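Local coordinates for flagellar hook associated protein type 3 FlgL (Legionella pneumophila subsp. pneumophila, PDB 5YTI), which probably serves as a structural protein at the hook-filament junction of the bacterial flagellum, at residues 71-76 with 346-351; 64-69 with 353-358. All coordinates share one frame; numbering follows the deposited sequence. Where two conformers were deposited one is given.

Contact 1: residues 71-76 with 346-351; sequences SALRLE and GARLNQ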
loop_
_atom_site.group_PDB
_atom_site.type_symbol
_atom_site.label_atom_id
_atom_site.label_comp_id
_atom_site.label_asym_id
_atom_site.label_seq_id
_atom_site.Cartn_x
_atom_site.Cartn_y
_atom_site.Cartn_z
ATOM N N SER A 71 -12.772 7.732 -24.186
ATOM C CA SER A 71 -12.776 9.153 -23.834
ATOM C C SER A 71 -12.704 9.459 -22.353
ATOM O O SER A 71 -11.971 10.375 -21.948
ATOM C CB SER A 71 -13.974 9.843 -24.446
ATOM O OG SER A 71 -13.576 10.236 -25.733
ATOM N N ALA A 72 -13.469 8.705 -21.559
ATOM C CA ALA A 72 -13.454 8.837 -20.098
ATOM C C ALA A 72 -12.057 8.560 -19.555
ATOM O O ALA A 72 -11.620 9.193 -18.607
ATOM C CB ALA A 72 -14.470 7.889 -19.460
ATOM N N LEU A 73 -11.368 7.609 -20.174
ATOM C CA LEU A 73 -10.046 7.205 -19.734
ATOM C C LEU A 73 -8.961 8.223 -20.069
ATOM O O LEU A 73 -8.077 8.464 -19.268
ATOM C CB LEU A 73 -9.680 5.847 -20.342
ATOM C CG LEU A 73 -9.821 4.603 -19.455
ATOM C CD1 LEU A 73 -11.121 4.548 -18.661
ATOM C CD2 LEU A 73 -9.676 3.369 -20.325
ATOM N N ARG A 74 -9.018 8.810 -21.254
ATOM C CA ARG A 74 -8.075 9.865 -21.616
ATOM C C ARG A 74 -8.277 11.154 -20.785
ATOM O O ARG A 74 -7.295 11.813 -20.421
ATOM C CB ARG A 74 -8.138 10.152 -23.117
ATOM C CG ARG A 74 -7.450 9.083 -23.965
ATOM C CD ARG A 74 -7.290 9.491 -25.436
ATOM N NE ARG A 74 -7.334 8.329 -26.331
ATOM C CZ ARG A 74 -6.288 7.578 -26.678
ATOM N NH1 ARG A 74 -6.462 6.525 -27.485
ATOM N NH2 ARG A 74 -5.074 7.869 -26.228
ATOM N N LEU A 75 -9.531 11.495 -20.476
ATOM C CA LEU A 75 -9.835 12.590 -19.550
ATOM C C LEU A 75 -9.186 12.303 -18.182
ATOM O O LEU A 75 -8.553 13.177 -17.576
ATOM C CB LEU A 75 -11.352 12.756 -19.406
ATOM C CG LEU A 75 -11.920 14.168 -19.255
ATOM C CD1 LEU A 75 -11.549 15.006 -20.465
ATOM C CD2 LEU A 75 -13.437 14.124 -19.096
ATOM N N GLU A 76 -9.332 11.057 -17.729
ATOM C CA GLU A 76 -8.717 10.557 -16.495
ATOM C C GLU A 76 -7.166 10.485 -16.565
ATOM O O GLU A 76 -6.504 10.695 -15.570
ATOM C CB GLU A 76 -9.304 9.181 -16.143
ATOM C CG GLU A 76 -9.000 8.731 -14.723
ATOM C CD GLU A 76 -9.062 7.220 -14.511
ATOM O OE1 GLU A 76 -8.083 6.663 -13.973
ATOM O OE2 GLU A 76 -10.091 6.591 -14.853
ATOM N N GLY A 346 -3.137 2.916 -19.410
ATOM C CA GLY A 346 -2.517 2.634 -20.715
ATOM C C GLY A 346 -2.833 1.261 -21.273
ATOM O O GLY A 346 -3.233 1.127 -22.424
ATOM N N ALA A 347 -2.678 0.233 -20.453
ATOM C CA ALA A 347 -2.967 -1.137 -20.876
ATOM C C ALA A 347 -4.392 -1.246 -21.419
ATOM O O ALA A 347 -4.636 -1.908 -22.433
ATOM C CB ALA A 347 -2.767 -2.111 -19.718
ATOM N N ARG A 348 -5.321 -0.586 -20.737
ATOM C CA ARG A 348 -6.722 -0.601 -21.115
ATOM C C ARG A 348 -6.960 0.124 -22.427
ATOM O O ARG A 348 -7.690 -0.343 -23.287
ATOM C CB ARG A 348 -7.569 0.007 -20.006
ATOM C CG ARG A 348 -7.802 -0.956 -18.863
ATOM C CD ARG A 348 -8.633 -0.314 -17.792
ATOM N NE ARG A 348 -7.824 0.347 -16.790
ATOM C CZ ARG A 348 -8.291 1.206 -15.882
ATOM N NH1 ARG A 348 -9.571 1.551 -15.836
ATOM N NH2 ARG A 348 -7.451 1.752 -15.012
ATOM N N LEU A 349 -6.334 1.263 -22.603
ATOM C CA LEU A 349 -6.418 1.907 -23.878
ATOM C C LEU A 349 -5.882 0.993 -24.970
ATOM O O LEU A 349 -6.403 1.007 -26.066
ATOM C CB LEU A 349 -5.639 3.205 -23.864
ATOM C CG LEU A 349 -6.166 4.292 -22.920
ATOM C CD1 LEU A 349 -5.169 5.444 -22.700
ATOM C CD2 LEU A 349 -7.500 4.816 -23.427
ATOM N N ASN A 350 -4.837 0.210 -24.699
ATOM C CA ASN A 350 -4.309 -0.672 -25.745
ATOM C C ASN A 350 -5.297 -1.826 -25.982
ATOM O O ASN A 350 -5.393 -2.342 -27.100
ATOM C CB ASN A 350 -2.878 -1.156 -25.458
ATOM C CG ASN A 350 -1.811 -0.117 -25.834
ATOM O OD1 ASN A 350 -1.869 0.522 -26.889
ATOM N ND2 ASN A 350 -0.822 0.040 -24.968
ATOM N N GLN A 351 -6.056 -2.204 -24.949
ATOM C CA GLN A 351 -7.166 -3.179 -25.117
ATOM C C GLN A 351 -8.283 -2.598 -26.012
ATOM O O GLN A 351 -8.928 -3.335 -26.748
ATOM C CB GLN A 351 -7.742 -3.649 -23.749
ATOM C CG GLN A 351 -6.985 -4.815 -23.084
ATOM C CD GLN A 351 -7.736 -5.457 -21.915
ATOM O OE1 GLN A 351 -8.162 -4.776 -20.968
ATOM N NE2 GLN A 351 -7.903 -6.783 -21.982
#

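Contact 2: residues 64-69 with 353-358; sequences NNRQAA and ETAEKA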
loop_
_atom_site.group_PDB
_atom_site.type_symbol
_atom_site.label_atom_id
_atom_site.label_comp_id
_atom_site.label_asym_id
_atom_site.label_seq_id
_atom_site.Cartn_x
_atom_site.Cartn_y
_atom_site.Cartn_z
ATOM N N ASN A 64 -20.041 2.080 -29.494
ATOM C CA ASN A 64 -20.456 3.214 -28.657
ATOM C C ASN A 64 -19.779 3.097 -27.278
ATOM O O ASN A 64 -19.107 4.023 -26.825
ATOM C CB ASN A 64 -21.998 3.261 -28.535
ATOM C CG ASN A 64 -22.553 4.668 -28.235
ATOM O OD1 ASN A 64 -22.542 5.565 -29.104
ATOM N ND2 ASN A 64 -23.091 4.850 -27.016
ATOM N N ASN A 65 -19.914 1.946 -26.630
ATOM C CA ASN A 65 -19.246 1.724 -25.352
ATOM C C ASN A 65 -17.711 1.980 -25.386
ATOM O O ASN A 65 -17.154 2.527 -24.410
ATOM C CB ASN A 65 -19.547 0.311 -24.832
ATOM C CG ASN A 65 -20.903 0.204 -24.158
ATOM O OD1 ASN A 65 -21.583 1.204 -23.926
ATOM N ND2 ASN A 65 -21.300 -1.024 -23.837
ATOM N N ARG A 66 -17.055 1.568 -26.487
ATOM C CA ARG A 66 -15.606 1.768 -26.686
ATOM C C ARG A 66 -15.289 3.249 -26.824
ATOM O O ARG A 66 -14.498 3.780 -26.064
ATOM C CB ARG A 66 -15.095 1.012 -27.926
ATOM C CG ARG A 66 -13.759 1.515 -28.469
ATOM C CD ARG A 66 -13.348 0.829 -29.775
ATOM N NE ARG A 66 -14.065 1.346 -30.946
ATOM C CZ ARG A 66 -14.943 0.647 -31.670
ATOM N NH1 ARG A 66 -15.202 -0.606 -31.378
ATOM N NH2 ARG A 66 -15.549 1.203 -32.699
ATOM N N GLN A 67 -15.922 3.911 -27.800
ATOM C CA GLN A 67 -15.759 5.367 -28.023
ATOM C C GLN A 67 -15.867 6.120 -26.712
ATOM O O GLN A 67 -15.074 7.015 -26.466
ATOM C CB GLN A 67 -16.788 5.927 -29.041
ATOM C CG GLN A 67 -16.486 5.623 -30.528
ATOM C CD GLN A 67 -17.588 6.078 -31.510
ATOM O OE1 GLN A 67 -18.374 5.253 -31.988
ATOM N NE2 GLN A 67 -17.641 7.388 -31.817
ATOM N N ALA A 68 -16.828 5.747 -25.867
ATOM C CA ALA A 68 -17.074 6.452 -24.599
ATOM C C ALA A 68 -16.054 6.092 -23.531
ATOM O O ALA A 68 -15.717 6.899 -22.662
ATOM C CB ALA A 68 -18.469 6.154 -24.087
ATOM N N ALA A 69 -15.578 4.858 -23.585
ATOM C CA ALA A 69 -14.544 4.395 -22.669
ATOM C C ALA A 69 -13.217 5.076 -22.980
ATOM O O ALA A 69 -12.572 5.668 -22.112
ATOM C CB ALA A 69 -14.393 2.892 -22.789
ATOM N N GLU A 353 -7.940 0.146 -28.411
ATOM C CA GLU A 353 -7.494 0.265 -29.798
ATOM C C GLU A 353 -7.442 -1.154 -30.427
ATOM O O GLU A 353 -7.633 -1.316 -31.630
ATOM C CB GLU A 353 -6.178 1.080 -29.950
ATOM C CG GLU A 353 -6.278 2.578 -29.570
ATOM C CD GLU A 353 -7.235 3.444 -30.439
ATOM O OE1 GLU A 353 -6.938 4.644 -30.619
ATOM O OE2 GLU A 353 -8.297 2.984 -30.927
ATOM N N THR A 354 -7.257 -2.187 -29.612
ATOM C CA THR A 354 -7.490 -3.562 -30.080
ATOM C C THR A 354 -8.940 -3.810 -30.512
ATOM O O THR A 354 -9.186 -4.376 -31.580
ATOM C CB THR A 354 -7.111 -4.596 -29.001
ATOM O OG1 THR A 354 -5.911 -5.247 -29.403
ATOM C CG2 THR A 354 -8.217 -5.661 -28.778
ATOM N N ALA A 355 -9.888 -3.403 -29.672
ATOM C CA ALA A 355 -11.298 -3.628 -29.929
ATOM C C ALA A 355 -11.849 -2.846 -31.152
ATOM O O ALA A 355 -12.753 -3.330 -31.826
ATOM C CB ALA A 355 -12.098 -3.317 -28.674
ATOM N N GLU A 356 -11.310 -1.662 -31.446
ATOM C CA GLU A 356 -11.759 -0.863 -32.613
ATOM C C GLU A 356 -11.471 -1.584 -33.947
ATOM O O GLU A 356 -12.272 -1.475 -34.884
ATOM C CB GLU A 356 -11.130 0.558 -32.591
ATOM C CG GLU A 356 -11.699 1.589 -33.573
ATOM C CD GLU A 356 -11.213 3.019 -33.302
ATOM O OE1 GLU A 356 -10.193 3.217 -32.590
ATOM O OE2 GLU A 356 -11.855 3.965 -33.809
ATOM N N LYS A 357 -10.346 -2.316 -34.024
ATOM C CA LYS A 357 -9.988 -3.104 -35.224
ATOM C C LYS A 357 -10.806 -4.399 -35.293
ATOM O O LYS A 357 -11.135 -4.875 -36.390
ATOM C CB LYS A 357 -8.483 -3.438 -35.281
ATOM C CG LYS A 357 -8.068 -4.295 -36.484
ATOM N N ALA A 358 -11.132 -4.955 -34.125
ATOM C CA ALA A 358 -11.833 -6.239 -34.033
ATOM C C ALA A 358 -13.347 -6.110 -34.243
ATOM O O ALA A 358 -14.003 -7.076 -34.627
ATOM C CB ALA A 358 -11.556 -6.889 -32.691
#

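Contact 1: residues 71-76 with 346-351
Leu73 and Leu349 form the apolar centre of an antiparallel helix-helix contact in the long helical rod that flagellin-family proteins build from their N- and C-terminal regions. Helix 49-96 supplies residues 71-76 and helix 316-374 supplies 346-351; the axes of these two short segments make 154° between their N-to-C directions and approach to 10.5 Å. This spacing is bridged by side chains, and Leu73 and Leu349 also have the nearest CA atoms, 7.6 Å apart. The two leucine side chains lie alongside each other, pointing in opposite directions, with Leu349 CD2 lying 3.9 Å from Leu73 CB. On one flank Leu73 meets the aliphatic root of Arg348, whose side chain crosses it at about a right angle. A bend at chi3 (-91°) sends the Arg348 guanidinium off toward Asp344 and Asp177, with which it forms salt bridges, and it also hydrogen-bonds the carbonyl of Ala174, which probably offsets much of its charge. On the other flank Arg74, salt-bridged to Asp70 within its own helix, lays one guanidinium face over Leu349 CD2. At the tip of that arginine, NH2 stands 4.3 Å from Leu349 CD1.

Contact 2: residues 64-69 with 353-358
Arg66 reaches from residues 64-69 onto the helical surface of 353-358 and makes nearly all of this contact, in which 148 Å² is buried in total. It was modelled in two conformers, so the placing of its end is tentative. Its CB points toward the partner helix, and CG stands opposite the backbone N (chi1 161°), which carries the chain outward across the gap. Further along, CD comes within 3.6 Å of Glu356 CB and also passes the CB of Ala355, more loosely, at 4.5 Å. There the chain bends, chi3 being 78°, and its end turns to cross the Glu356 side chain at about a right angle. NE is 3.5 Å from Glu356 CG, while CZ lies over the backbone, 3.6 Å from Glu356 CA. That CA sits above one face of the guanidinium, displaced toward its rim. Arg66 NH1 ends 3.7 Å from Ala355 O, approaching it obliquely. NH2 turns back to hydrogen-bond Gln63 of its own helix. The guanidinium and the Glu356 carboxylate are inclined by 21°, but Arg66 NE and Glu356 OE2 remain 4.5 Å apart, beyond a salt bridge; any attraction is probably diffuse. Strand 164-168 flanks the pair, with Val167 against Arg66 and Thr168 against Ala355. An arginine stem and guanidinium face laid on the neighbouring helix thus join the two long helices of the flagellin-type helical rod.

From the N terminus, helix 49-96 first presents residues 64-69, the first half of contact 2, and about two turns later 71-76, the first half of contact 1. The chain then runs through helix 104-125 and the strand-rich region before returning in helix 316-374, which meets 346-351 first and 353-358 afterwards. Contact 1 therefore closes the inner loop, of 269 intervening residues, and contact 2 the outer, of 283, the order expected when two helices run antiparallel. Both join helix 49-96 of the N-terminal region to the C-terminal helix 316-374. Their centres are 10 Å apart, and Arg74 NH1 of contact 1 lies 3.7 Å from Glu353 OE1 of contact 2, a long, weak pairing.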